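Long-range contacts in selenium-binding protein (Sulfolobus tokodaii, PDB 2ECE), which is of unknown function but folds as a beta propeller and may bind selenium: residues A[25-30]-A[45-50]; A[200-205]-A[233-238]; A[122-127]-A[173-178]; A[159-164]-A[207-212]; A[280-285]-A[296-301]. One frame throughout, in Å; residues are numbered along the deposited sequence.

Contact 1: residues A[25-30]-A[45-50]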
# COMPACT_ATOMS: atom_id res chain seq x y z
N GLU A 25 16.22 -9.41 -4.27
CA GLU A 25 15.03 -10.06 -4.80
C GLU A 25 15.24 -10.53 -6.25
O GLU A 25 15.89 -9.85 -7.04
CB GLU A 25 13.84 -9.09 -4.76
CG GLU A 25 13.93 -7.91 -5.74
CD GLU A 25 14.81 -6.76 -5.24
OE1 GLU A 25 15.45 -6.91 -4.18
OE2 GLU A 25 14.86 -5.71 -5.92
N ASP A 26 14.69 -11.70 -6.59
CA ASP A 26 14.79 -12.25 -7.94
C ASP A 26 13.51 -11.96 -8.73
O ASP A 26 13.54 -11.85 -9.96
CB ASP A 26 14.97 -13.77 -7.92
CG ASP A 26 16.37 -14.20 -7.56
OD1 ASP A 26 17.33 -13.55 -8.02
OD2 ASP A 26 16.51 -15.21 -6.83
N LEU A 27 12.40 -11.84 -8.01
CA LEU A 27 11.10 -11.62 -8.65
C LEU A 27 10.27 -10.55 -7.98
O LEU A 27 10.49 -10.20 -6.82
CB LEU A 27 10.29 -12.91 -8.65
CG LEU A 27 10.93 -14.18 -9.19
CD1 LEU A 27 10.18 -15.39 -8.67
CD2 LEU A 27 10.95 -14.13 -10.72
N ALA A 28 9.28 -10.07 -8.73
CA ALA A 28 8.36 -9.06 -8.24
C ALA A 28 6.95 -9.51 -8.61
O ALA A 28 6.64 -9.69 -9.79
CB ALA A 28 8.66 -7.71 -8.88
N TYR A 29 6.12 -9.73 -7.61
CA TYR A 29 4.75 -10.14 -7.84
C TYR A 29 3.96 -8.84 -7.90
O TYR A 29 4.11 -7.98 -7.04
CB TYR A 29 4.26 -11.03 -6.70
CG TYR A 29 5.04 -12.33 -6.60
CD1 TYR A 29 4.95 -13.30 -7.60
CD2 TYR A 29 5.87 -12.59 -5.50
CE1 TYR A 29 5.67 -14.50 -7.52
CE2 TYR A 29 6.58 -13.79 -5.41
CZ TYR A 29 6.48 -14.74 -6.42
OH TYR A 29 7.16 -15.93 -6.32
N VAL A 30 3.12 -8.68 -8.93
CA VAL A 30 2.37 -7.44 -9.08
C VAL A 30 0.87 -7.66 -9.23
O VAL A 30 0.42 -8.44 -10.08
CB VAL A 30 2.89 -6.64 -10.29
CG1 VAL A 30 2.23 -5.27 -10.35
CG2 VAL A 30 4.41 -6.52 -10.21
N ILE A 45 -2.29 -11.81 -10.99
CA ILE A 45 -1.04 -11.51 -10.32
C ILE A 45 0.03 -11.75 -11.37
O ILE A 45 0.11 -12.83 -11.95
CB ILE A 45 -0.77 -12.45 -9.13
CG1 ILE A 45 -1.67 -12.09 -7.95
CG2 ILE A 45 0.72 -12.37 -8.73
CD1 ILE A 45 -1.29 -10.77 -7.27
N ALA A 46 0.83 -10.73 -11.64
CA ALA A 46 1.88 -10.88 -12.64
C ALA A 46 3.19 -11.20 -11.95
O ALA A 46 3.49 -10.65 -10.89
CB ALA A 46 2.02 -9.60 -13.45
N VAL A 47 3.96 -12.10 -12.56
CA VAL A 47 5.26 -12.47 -12.01
C VAL A 47 6.31 -11.81 -12.91
O VAL A 47 6.45 -12.18 -14.07
CB VAL A 47 5.47 -14.00 -12.03
CG1 VAL A 47 6.82 -14.34 -11.41
CG2 VAL A 47 4.35 -14.69 -11.25
N VAL A 48 7.02 -10.84 -12.36
CA VAL A 48 8.04 -10.11 -13.10
C VAL A 48 9.46 -10.50 -12.68
O VAL A 48 9.79 -10.49 -11.48
CB VAL A 48 7.87 -8.58 -12.92
CG1 VAL A 48 8.97 -7.84 -13.65
CG2 VAL A 48 6.51 -8.15 -13.45
N ASP A 49 10.28 -10.85 -13.67
CA ASP A 49 11.67 -11.23 -13.43
C ASP A 49 12.38 -9.91 -13.20
O ASP A 49 12.44 -9.04 -14.08
CB ASP A 49 12.28 -11.94 -14.64
CG ASP A 49 13.62 -12.58 -14.32
OD1 ASP A 49 14.39 -12.00 -13.51
OD2 ASP A 49 13.92 -13.67 -14.87
N VAL A 50 12.94 -9.79 -12.01
CA VAL A 50 13.59 -8.56 -11.62
C VAL A 50 15.11 -8.65 -11.38
O VAL A 50 15.71 -7.71 -10.86
CB VAL A 50 12.79 -8.01 -10.40
CG1 VAL A 50 13.63 -7.92 -9.16
CG2 VAL A 50 12.15 -6.70 -10.77
O HOH W 1 17.04 -7.49 -8.15

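Contact 2: residues A[200-205]-A[233-238]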
# COMPACT_ATOMS: atom_id res chain seq x y z
N GLU A 200 3.12 -3.83 21.39
CA GLU A 200 1.72 -4.23 21.29
C GLU A 200 0.71 -3.16 20.95
O GLU A 200 -0.34 -3.07 21.58
CB GLU A 200 1.30 -4.90 22.60
CG GLU A 200 2.27 -5.99 23.04
CD GLU A 200 1.70 -6.86 24.12
OE1 GLU A 200 0.81 -6.39 24.86
OE2 GLU A 200 2.14 -8.03 24.25
N VAL A 201 1.00 -2.34 19.95
CA VAL A 201 0.01 -1.35 19.56
C VAL A 201 -0.21 -1.46 18.07
O VAL A 201 0.73 -1.69 17.30
CB VAL A 201 0.44 0.10 19.94
CG1 VAL A 201 1.76 0.08 20.66
CG2 VAL A 201 0.48 0.98 18.71
N LEU A 202 -1.46 -1.31 17.68
CA LEU A 202 -1.86 -1.38 16.29
C LEU A 202 -2.41 -0.01 15.95
O LEU A 202 -3.06 0.63 16.79
CB LEU A 202 -2.93 -2.46 16.10
CG LEU A 202 -3.53 -2.67 14.70
CD1 LEU A 202 -3.93 -4.13 14.54
CD2 LEU A 202 -4.72 -1.75 14.49
N VAL A 203 -2.14 0.46 14.74
CA VAL A 203 -2.63 1.75 14.29
C VAL A 203 -3.47 1.48 13.05
O VAL A 203 -3.13 0.60 12.26
CB VAL A 203 -1.45 2.70 13.94
CG1 VAL A 203 -0.70 3.06 15.21
CG2 VAL A 203 -0.50 2.01 12.96
N SER A 204 -4.56 2.22 12.90
CA SER A 204 -5.44 2.06 11.74
C SER A 204 -5.81 3.45 11.22
O SER A 204 -5.84 4.42 11.99
CB SER A 204 -6.70 1.28 12.14
OG SER A 204 -7.46 1.98 13.12
N SER A 205 -6.11 3.54 9.93
CA SER A 205 -6.44 4.82 9.30
C SER A 205 -7.88 4.94 8.79
O SER A 205 -8.75 4.15 9.16
CB SER A 205 -5.46 5.10 8.15
OG SER A 205 -5.47 4.04 7.21
N TRP A 233 -4.48 1.42 18.96
CA TRP A 233 -5.10 0.30 19.67
C TRP A 233 -4.12 -0.53 20.49
O TRP A 233 -2.92 -0.55 20.22
CB TRP A 233 -5.74 -0.67 18.68
CG TRP A 233 -6.63 -0.09 17.65
CD1 TRP A 233 -6.28 0.76 16.65
CD2 TRP A 233 -8.01 -0.40 17.46
NE1 TRP A 233 -7.36 1.00 15.83
CE2 TRP A 233 -8.44 0.30 16.30
CE3 TRP A 233 -8.93 -1.20 18.14
CZ2 TRP A 233 -9.75 0.22 15.82
CZ3 TRP A 233 -10.24 -1.28 17.66
CH2 TRP A 233 -10.64 -0.58 16.51
N ASP A 234 -4.68 -1.22 21.48
CA ASP A 234 -3.93 -2.14 22.33
C ASP A 234 -4.05 -3.42 21.48
O ASP A 234 -5.12 -4.01 21.39
CB ASP A 234 -4.67 -2.34 23.66
CG ASP A 234 -3.94 -3.29 24.60
OD1 ASP A 234 -3.30 -4.24 24.11
OD2 ASP A 234 -4.03 -3.08 25.83
N LEU A 235 -2.95 -3.83 20.85
CA LEU A 235 -2.94 -5.01 19.98
C LEU A 235 -3.44 -6.26 20.69
O LEU A 235 -4.18 -7.08 20.12
CB LEU A 235 -1.53 -5.26 19.47
CG LEU A 235 -1.30 -5.76 18.04
CD1 LEU A 235 -0.09 -6.67 18.04
CD2 LEU A 235 -2.52 -6.50 17.50
N ARG A 236 -3.04 -6.42 21.94
CA ARG A 236 -3.41 -7.58 22.72
C ARG A 236 -4.87 -7.62 23.15
O ARG A 236 -5.55 -8.63 22.96
CB ARG A 236 -2.53 -7.67 23.94
CG ARG A 236 -2.87 -8.82 24.80
CD ARG A 236 -2.19 -8.67 26.10
NE ARG A 236 -2.17 -9.95 26.78
CZ ARG A 236 -2.32 -10.07 28.08
NH1 ARG A 236 -2.50 -8.99 28.84
NH2 ARG A 236 -2.37 -11.29 28.61
N LYS A 237 -5.35 -6.54 23.75
CA LYS A 237 -6.73 -6.48 24.21
C LYS A 237 -7.71 -6.17 23.09
O LYS A 237 -8.92 -6.18 23.30
CB LYS A 237 -6.87 -5.44 25.33
CG LYS A 237 -6.18 -5.80 26.65
CD LYS A 237 -6.76 -7.07 27.27
CE LYS A 237 -6.46 -7.15 28.77
NZ LYS A 237 -7.34 -6.24 29.57
N ARG A 238 -7.19 -5.89 21.89
CA ARG A 238 -8.03 -5.61 20.73
C ARG A 238 -9.01 -4.48 21.03
O ARG A 238 -10.19 -4.55 20.68
CB ARG A 238 -8.77 -6.90 20.34
CG ARG A 238 -7.79 -8.05 20.05
CD ARG A 238 -8.43 -9.42 20.20
NE ARG A 238 -9.48 -9.70 19.22
CZ ARG A 238 -10.23 -10.80 19.25
NH1 ARG A 238 -10.04 -11.71 20.19
NH2 ARG A 238 -11.17 -10.98 18.33
O HOH W 2 -0.73 -4.52 25.68

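Contact 3: residues A[122-127]-A[173-178]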
# COMPACT_ATOMS: atom_id res chain seq x y z
N ILE A 122 -2.98 -20.89 -7.66
CA ILE A 122 -4.06 -20.66 -6.71
C ILE A 122 -4.40 -22.03 -6.12
O ILE A 122 -4.74 -22.94 -6.87
CB ILE A 122 -5.33 -20.12 -7.39
CG1 ILE A 122 -5.03 -18.80 -8.09
CG2 ILE A 122 -6.45 -19.96 -6.36
CD1 ILE A 122 -6.19 -18.31 -8.96
N ILE A 123 -4.30 -22.17 -4.81
CA ILE A 123 -4.61 -23.45 -4.19
C ILE A 123 -5.85 -23.42 -3.30
O ILE A 123 -6.31 -24.47 -2.84
CB ILE A 123 -3.40 -23.99 -3.38
CG1 ILE A 123 -2.86 -22.93 -2.42
CG2 ILE A 123 -2.32 -24.47 -4.34
CD1 ILE A 123 -3.41 -23.03 -1.02
N LYS A 124 -6.40 -22.24 -3.06
CA LYS A 124 -7.60 -22.10 -2.24
C LYS A 124 -8.28 -20.75 -2.44
O LYS A 124 -7.61 -19.72 -2.60
CB LYS A 124 -7.26 -22.28 -0.75
CG LYS A 124 -8.48 -22.19 0.18
CD LYS A 124 -8.15 -22.70 1.58
CE LYS A 124 -9.41 -22.87 2.43
NZ LYS A 124 -9.16 -23.69 3.65
N VAL A 125 -9.60 -20.76 -2.44
CA VAL A 125 -10.37 -19.54 -2.60
C VAL A 125 -11.38 -19.42 -1.47
O VAL A 125 -12.10 -20.38 -1.17
CB VAL A 125 -11.15 -19.52 -3.93
CG1 VAL A 125 -12.00 -18.26 -4.02
CG2 VAL A 125 -10.19 -19.59 -5.12
N ILE A 126 -11.42 -18.26 -0.83
CA ILE A 126 -12.39 -18.01 0.22
C ILE A 126 -13.38 -17.10 -0.47
O ILE A 126 -13.06 -15.95 -0.77
CB ILE A 126 -11.75 -17.27 1.41
CG1 ILE A 126 -10.57 -18.07 1.94
CG2 ILE A 126 -12.79 -17.08 2.51
CD1 ILE A 126 -9.77 -17.32 2.97
N GLU A 127 -14.57 -17.62 -0.76
CA GLU A 127 -15.59 -16.84 -1.45
C GLU A 127 -16.09 -15.64 -0.64
O GLU A 127 -16.08 -15.65 0.59
CB GLU A 127 -16.77 -17.74 -1.85
CG GLU A 127 -16.42 -18.84 -2.87
CD GLU A 127 -15.98 -18.29 -4.22
OE1 GLU A 127 -16.27 -17.12 -4.52
OE2 GLU A 127 -15.34 -19.04 -5.00
N SER A 173 -5.41 -22.96 8.20
CA SER A 173 -6.49 -23.27 7.26
C SER A 173 -6.74 -22.12 6.31
O SER A 173 -7.32 -22.31 5.24
CB SER A 173 -7.77 -23.59 8.03
OG SER A 173 -8.21 -22.46 8.75
N PHE A 174 -6.30 -20.93 6.70
CA PHE A 174 -6.50 -19.73 5.91
C PHE A 174 -7.98 -19.35 5.90
O PHE A 174 -8.41 -18.53 5.10
CB PHE A 174 -6.02 -19.93 4.47
CG PHE A 174 -4.54 -20.20 4.36
CD1 PHE A 174 -4.08 -21.32 3.69
CD2 PHE A 174 -3.62 -19.33 4.93
CE1 PHE A 174 -2.71 -21.58 3.60
CE2 PHE A 174 -2.25 -19.58 4.84
CZ PHE A 174 -1.80 -20.70 4.18
N GLU A 175 -8.75 -19.97 6.79
CA GLU A 175 -10.18 -19.71 6.88
C GLU A 175 -10.40 -18.46 7.74
O GLU A 175 -9.65 -18.21 8.68
CB GLU A 175 -10.90 -20.90 7.51
CG GLU A 175 -10.81 -22.19 6.70
CD GLU A 175 -11.82 -22.26 5.56
OE1 GLU A 175 -12.42 -21.22 5.22
OE2 GLU A 175 -12.00 -23.36 5.00
N PRO A 176 -11.44 -17.68 7.43
CA PRO A 176 -11.73 -16.46 8.20
C PRO A 176 -12.07 -16.82 9.64
O PRO A 176 -12.81 -17.77 9.88
CB PRO A 176 -12.95 -15.87 7.49
CG PRO A 176 -12.96 -16.53 6.15
CD PRO A 176 -12.51 -17.93 6.45
N LEU A 177 -11.53 -16.06 10.59
CA LEU A 177 -11.84 -16.30 11.98
C LEU A 177 -12.96 -15.34 12.36
O LEU A 177 -13.97 -15.75 12.94
CB LEU A 177 -10.61 -16.06 12.85
CG LEU A 177 -9.49 -17.08 12.62
CD1 LEU A 177 -8.19 -16.56 13.21
CD2 LEU A 177 -9.89 -18.42 13.24
N GLY A 178 -12.79 -14.07 12.02
CA GLY A 178 -13.81 -13.08 12.33
C GLY A 178 -13.20 -11.71 12.56
O GLY A 178 -12.04 -11.48 12.21

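Contact 4: residues A[159-164]-A[207-212]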
# COMPACT_ATOMS: atom_id res chain seq x y z
N GLU A 159 -23.02 -4.41 4.06
CA GLU A 159 -23.92 -3.58 3.25
C GLU A 159 -23.22 -2.45 2.49
O GLU A 159 -23.87 -1.71 1.75
CB GLU A 159 -25.00 -2.94 4.13
CG GLU A 159 -25.98 -3.90 4.77
CD GLU A 159 -27.13 -3.16 5.45
OE1 GLU A 159 -27.40 -3.43 6.64
OE2 GLU A 159 -27.75 -2.29 4.79
N GLY A 160 -21.92 -2.30 2.69
CA GLY A 160 -21.22 -1.23 1.99
C GLY A 160 -21.12 0.03 2.83
O GLY A 160 -20.58 1.04 2.38
N GLU A 161 -21.67 -0.00 4.04
CA GLU A 161 -21.59 1.14 4.95
C GLU A 161 -20.50 0.78 5.97
O GLU A 161 -19.57 0.06 5.64
CB GLU A 161 -22.93 1.38 5.65
CG GLU A 161 -24.07 1.77 4.70
CD GLU A 161 -23.77 3.04 3.91
OE1 GLU A 161 -24.26 3.17 2.77
OE2 GLU A 161 -23.06 3.91 4.43
N GLY A 162 -20.62 1.28 7.20
CA GLY A 162 -19.62 0.98 8.21
C GLY A 162 -20.24 0.41 9.48
O GLY A 162 -21.45 0.26 9.55
N PRO A 163 -19.43 0.13 10.52
CA PRO A 163 -17.98 0.30 10.57
C PRO A 163 -17.21 -0.68 9.70
O PRO A 163 -17.66 -1.79 9.43
CB PRO A 163 -17.65 0.08 12.05
CG PRO A 163 -18.96 0.34 12.76
CD PRO A 163 -19.95 -0.30 11.83
N GLY A 164 -16.05 -0.24 9.23
CA GLY A 164 -15.19 -1.11 8.46
C GLY A 164 -14.23 -1.57 9.53
O GLY A 164 -14.43 -1.22 10.71
N TRP A 207 -10.36 6.09 5.18
CA TRP A 207 -10.57 6.59 3.83
C TRP A 207 -12.06 6.96 3.79
O TRP A 207 -12.42 8.07 4.15
CB TRP A 207 -10.24 5.52 2.79
CG TRP A 207 -10.24 6.02 1.37
CD1 TRP A 207 -10.00 7.30 0.95
CD2 TRP A 207 -10.37 5.22 0.18
NE1 TRP A 207 -9.98 7.35 -0.43
CE2 TRP A 207 -10.20 6.09 -0.93
CE3 TRP A 207 -10.62 3.87 -0.06
CZ2 TRP A 207 -10.27 5.64 -2.25
CZ3 TRP A 207 -10.68 3.42 -1.38
CH2 TRP A 207 -10.51 4.31 -2.46
N ALA A 208 -12.90 6.01 3.40
CA ALA A 208 -14.35 6.21 3.34
C ALA A 208 -14.97 4.83 3.14
O ALA A 208 -14.25 3.90 2.81
CB ALA A 208 -14.71 7.13 2.17
N VAL A 209 -16.27 4.69 3.36
CA VAL A 209 -16.92 3.39 3.19
C VAL A 209 -17.11 3.07 1.71
O VAL A 209 -17.04 3.96 0.86
CB VAL A 209 -18.29 3.33 3.89
CG1 VAL A 209 -18.14 3.65 5.37
CG2 VAL A 209 -19.28 4.27 3.22
N PRO A 210 -17.33 1.79 1.38
CA PRO A 210 -17.53 1.35 -0.01
C PRO A 210 -18.56 2.16 -0.77
O PRO A 210 -18.31 2.62 -1.89
CB PRO A 210 -17.96 -0.11 0.16
CG PRO A 210 -17.13 -0.53 1.34
CD PRO A 210 -17.31 0.64 2.29
N ASN A 211 -19.74 2.35 -0.17
CA ASN A 211 -20.79 3.10 -0.84
C ASN A 211 -20.41 4.54 -1.15
O ASN A 211 -21.10 5.22 -1.91
CB ASN A 211 -22.08 3.04 -0.02
CG ASN A 211 -22.67 1.64 0.00
OD1 ASN A 211 -22.39 0.83 -0.88
ND2 ASN A 211 -23.50 1.34 1.00
N THR A 212 -19.30 5.01 -0.59
CA THR A 212 -18.84 6.37 -0.86
C THR A 212 -17.81 6.41 -2.00
O THR A 212 -17.89 7.27 -2.89
CB THR A 212 -18.17 7.02 0.38
OG1 THR A 212 -19.15 7.23 1.41
CG2 THR A 212 -17.53 8.35 0.00

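Contact 5: residues A[280-285]-A[296-301]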
# COMPACT_ATOMS: atom_id res chain seq x y z
N SER A 280 -1.17 18.21 0.02
CA SER A 280 -1.04 16.89 0.63
C SER A 280 -0.08 17.12 1.79
O SER A 280 0.72 18.07 1.77
CB SER A 280 -0.43 15.87 -0.34
OG SER A 280 -1.37 15.46 -1.32
N SER A 281 -0.17 16.29 2.82
CA SER A 281 0.72 16.45 3.95
C SER A 281 1.08 15.10 4.54
O SER A 281 0.30 14.15 4.48
CB SER A 281 0.08 17.34 5.02
OG SER A 281 -1.22 16.90 5.37
N ILE A 282 2.30 15.02 5.08
CA ILE A 282 2.77 13.80 5.71
C ILE A 282 2.82 14.10 7.20
O ILE A 282 3.31 15.15 7.62
CB ILE A 282 4.18 13.42 5.22
CG1 ILE A 282 4.14 13.17 3.71
CG2 ILE A 282 4.67 12.19 5.97
CD1 ILE A 282 3.07 12.17 3.27
N TRP A 283 2.30 13.18 8.00
CA TRP A 283 2.28 13.37 9.43
C TRP A 283 3.07 12.31 10.17
O TRP A 283 3.06 11.14 9.79
CB TRP A 283 0.83 13.36 9.93
CG TRP A 283 0.02 14.52 9.46
CD1 TRP A 283 -0.36 14.80 8.18
CD2 TRP A 283 -0.52 15.57 10.28
NE1 TRP A 283 -1.11 15.96 8.15
CE2 TRP A 283 -1.23 16.45 9.42
CE3 TRP A 283 -0.48 15.85 11.65
CZ2 TRP A 283 -1.88 17.59 9.90
CZ3 TRP A 283 -1.14 16.99 12.12
CH2 TRP A 283 -1.83 17.84 11.24
N LEU A 284 3.77 12.74 11.21
CA LEU A 284 4.58 11.85 12.03
C LEU A 284 3.82 11.59 13.33
O LEU A 284 3.54 12.51 14.08
CB LEU A 284 5.92 12.50 12.37
CG LEU A 284 6.86 11.79 13.36
CD1 LEU A 284 7.35 10.49 12.74
CD2 LEU A 284 8.05 12.70 13.70
N TRP A 285 3.46 10.33 13.57
CA TRP A 285 2.77 9.99 14.81
C TRP A 285 3.86 9.37 15.68
O TRP A 285 4.70 8.62 15.19
CB TRP A 285 1.62 8.99 14.57
CG TRP A 285 1.91 7.85 13.62
CD1 TRP A 285 1.76 7.86 12.26
CD2 TRP A 285 2.33 6.53 13.97
NE1 TRP A 285 2.06 6.62 11.74
CE2 TRP A 285 2.41 5.78 12.77
CE3 TRP A 285 2.65 5.89 15.18
CZ2 TRP A 285 2.80 4.44 12.75
CZ3 TRP A 285 3.03 4.55 15.16
CH2 TRP A 285 3.10 3.84 13.94
N LYS A 296 2.50 17.49 11.68
CA LYS A 296 2.69 17.59 10.24
C LYS A 296 4.17 17.89 10.00
O LYS A 296 4.70 18.87 10.53
CB LYS A 296 1.82 18.71 9.66
CG LYS A 296 1.94 18.87 8.15
CD LYS A 296 0.79 19.69 7.55
CE LYS A 296 0.74 21.12 8.09
NZ LYS A 296 -0.34 21.91 7.42
N VAL A 297 4.83 17.05 9.21
CA VAL A 297 6.25 17.25 8.94
C VAL A 297 6.58 17.57 7.49
O VAL A 297 7.68 18.03 7.19
CB VAL A 297 7.07 16.02 9.40
CG1 VAL A 297 6.99 15.89 10.92
CG2 VAL A 297 6.53 14.75 8.74
N ILE A 298 5.63 17.31 6.60
CA ILE A 298 5.81 17.60 5.17
C ILE A 298 4.50 18.09 4.59
O ILE A 298 3.44 17.54 4.87
CB ILE A 298 6.22 16.34 4.36
CG1 ILE A 298 7.57 15.81 4.82
CG2 ILE A 298 6.29 16.70 2.88
CD1 ILE A 298 7.94 14.48 4.17
N GLU A 299 4.56 19.14 3.78
CA GLU A 299 3.37 19.68 3.15
C GLU A 299 3.75 20.02 1.72
O GLU A 299 4.72 20.74 1.48
CB GLU A 299 2.85 20.92 3.87
CG GLU A 299 1.50 21.41 3.34
CD GLU A 299 0.97 22.64 4.06
OE1 GLU A 299 0.97 22.65 5.31
OE2 GLU A 299 0.55 23.60 3.39
N ILE A 300 2.98 19.50 0.77
CA ILE A 300 3.23 19.74 -0.63
C ILE A 300 2.04 20.48 -1.22
O ILE A 300 0.91 19.99 -1.16
CB ILE A 300 3.46 18.42 -1.40
CG1 ILE A 300 4.66 17.68 -0.80
CG2 ILE A 300 3.69 18.71 -2.88
CD1 ILE A 300 4.89 16.31 -1.39
N PRO A 301 2.27 21.68 -1.78
CA PRO A 301 1.19 22.48 -2.37
C PRO A 301 0.79 22.03 -3.78
O PRO A 301 1.55 21.35 -4.48
CB PRO A 301 1.77 23.88 -2.37
CG PRO A 301 3.21 23.62 -2.69
CD PRO A 301 3.53 22.44 -1.76

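Contact 1: residues A[25-30]-A[45-50]
Backbone bonding accounts for the regular part of this contact. Strands 27-30 and 45-49 run antiparallel, 161° between their directions; N and O of Ala28 bond to O and N of Val48, and those of Val30 to O and N of Ala46, each at 2.8 Å. Every one of these donors lies in the plane of its acceptor carbonyl. At the end of the strands Val50 N still reaches Asp26 O at 3.0 Å, but from above that carbonyl plane, and a water donates to both Glu25 O and Val50 O.

Apolar packing occupies both faces. With Leu27 and Asp49, Tyr29 lies on the face where its ring edge meets Val47 CG2, 4.0 Å from Tyr29 CD1, the two side chains running alongside. On the other face Val48 and Val30 cross obliquely, CG2 to CG2 at 4.2 Å, and Val50 CG2 touches Ala28 CB.

Charged ends turn elsewhere: Glu25 pairs with Arg394, while Asp49 OD2 takes Arg118, Thr56 and Ser54. C-terminal strand 443-449 flanks strand 27-33, the ring closure of a beta propeller.

Contact 2: residues A[200-205]-A[233-238]
Two strands of one propeller blade, 201-204 and 229-234, pair antiparallel here, and the pairing is tight at Trp233 and loose beyond Asp234. At the tight end Leu202 and Trp233 form a hydrogen-bonded pair, with Trp233 N donating to Leu202 O at 2.7 Å, nearly along the C=O axis. Their side chains run alongside each other, and Leu202 CD2 lies over the face of the five-membered indole ring, 4.0 Å from its centroid. The indole is also held at its edge, where NE1 donates to Ser204 OG at 2.9 Å and the oxygen stays 15° from the ring plane. An alanine at Trp233 would remove the indole face under Leu202 CD2 and the donor to Ser204 OG, and would probably loosen this end of the pair.

Past Asp234 the strand stops and the chain coils. Leu235 N still donates to Glu200 O, from above the carbonyl plane. The remaining side chains are more exposed: Glu200 runs alongside Arg236, with OE1 3.7 Å from Arg236 CB but not bonded to the guanidinium. Asp234 OD1 accepts from Lys237 N in an Asx motif, the nitrogen 3.1 Å away and above the carboxylate plane.

Contact 3: residues A[122-127]-A[173-178]
Adjacent blades of the beta propeller meet here, the edge strand 121-126 of one sheet against the turn that leads into edge strand 176-179 of the next. The backbones stay well apart, with 7.2 Å between the CA atoms of Ile126 and Glu175, so side chains do the bridging. Along 122-127, Ile123 and Lys124 both face Ile110, a classic beta bulge in their own sheet. Lys124 then stretches across, CG anti to the backbone N and the rest extended, and NZ donates to Ser173 O at 2.8 Å, in the plane of that carbonyl. The same NZ makes a salt bridge with Glu175 OE2, whose hydrogen bond is weak at 3.2 Å; the bend of Glu175 at chi2 (-81°) lets its chain cross the lysine at about a right angle. An alanine at Lys124 would take away the donor shared by Ser173 O and Glu175 OE2 and would probably loosen the tie between the blades. The acceptor turn is itself braced, since Ser173 OG takes Glu175 N in an ST turn. Last comes Ile126, packed also on Val131 of helix 128-135, with its CG2 meeting Pro176 CG tip to tip at 3.7 Å.

Contact 4: residues A[159-164]-A[207-212]
Three hydrogen bonds cross between the loop 159-164 and the start of helix 210-213, and Asn211 donates all of them. Its backbone N gives to Gly160 O at 3.0 Å, nearly straight at 167° and on a lone pair of that carbonyl. This N-H lies in the first turn of the helix, just after Val209 at the N-cap position, where no earlier helix carbonyl is available to it. Thr212 N, next along, is supplied by Val209 O instead.

The side-chain amide divides its two N-H groups. One goes to Glu159 O at 3.2 Å, again on a carbonyl lone pair. The other goes to Glu161 OE1, the shortest of the set at 2.7 Å, with the oxygen in the amide plane but approached from above the plane of its own carboxylate. The bend of Glu161 at chi2 (-59°) brings that carboxylate back to the amide. Asn157 OD1 meanwhile accepts from Glu161 N.

Apolar atoms close in around the same Gly160 carbonyl: Pro210 CD lies 3.3 Å from Gly160 O, and Val209 CB and CG2 flank it. A side chain at Gly160 would collide with Asn211 OD1, and its backbone angles also call for glycine.

The chemistry implies a polar junction between loops of neighbouring propeller blades, in which one carbonyl takes a backbone N-H in the first turn of the helix, while a second carbonyl and a carboxylate hold the Asn211 amide; the short bond from Asn211 ND2 would probably ease the negative charge of Glu161.

Contact 5: residues A[280-285]-A[296-301]
A classic beta bulge breaks the register of this antiparallel pair: Val297 and Ile298 both face Ile282. Its signature is one acceptor with two donors, Ile282 O taking Val297 N at 2.9 Å and, more weakly, Ile298 N at 3.3 Å. Val297 N comes in nearly along the C=O axis. On the Ser280 side of the bulge the ladder is regular: Ile282 N bonds to Ile298 O, and Ser280 exchanges two backbone bonds with Ile300.

After the extra residue, Trp283 pairs with Lys296. The indole lies over the lysine stem: Lys296 CB sits 3.8 Å from the centroid of the six-membered ring, only 9° off its normal, a CH-pi contact. Trp283 NE1 donates to Ser281 OG at 2.9 Å, which helps set the rotation of the ring. Lys296 then runs along Ser281, its CD 3.5 Å from Ser281 CB, bends at chi3 (62°), and ends in a salt bridge from NZ to Glu299 OE1 at 2.6 Å. The charged pair lies on an exposed part of this face.

On the other face Ile282 and Ile298 lie alongside each other, CB to CB 3.7 Å, and both reach Leu335 of strand 334-339 in the next sheet. Leu284 CB touches Val297 CG1. The pair belongs to the beta hairpin of strands 280-288 and 291-304, neighbouring strands within one blade of the beta propeller.

Overall arrangement
Contacts 1, 2 and 5 each join neighbouring strands inside one blade, whereas contacts 3 and 4 tie successive blades together. Chemistry follows place: contacts 1 and 5 are largely buried and rest on backbone ladders with apolar faces, while the partly buried contacts 3 and 4 depend on polar side chains, a lysine in one and an asparagine in the other. Contact 2 is intermediate, laddered at one end and solvated at the other. Contact 4 uses a loop leading into the sheet that contact 3 also uses, and a helix start that follows strand 201-204 of contact 2. Contacts 2 and 5 touch directly, Val203 CG1 lying 4.0 Å from Trp285 CZ3. Contact 1 stands across the chain's centre from contacts 2, 4 and 5.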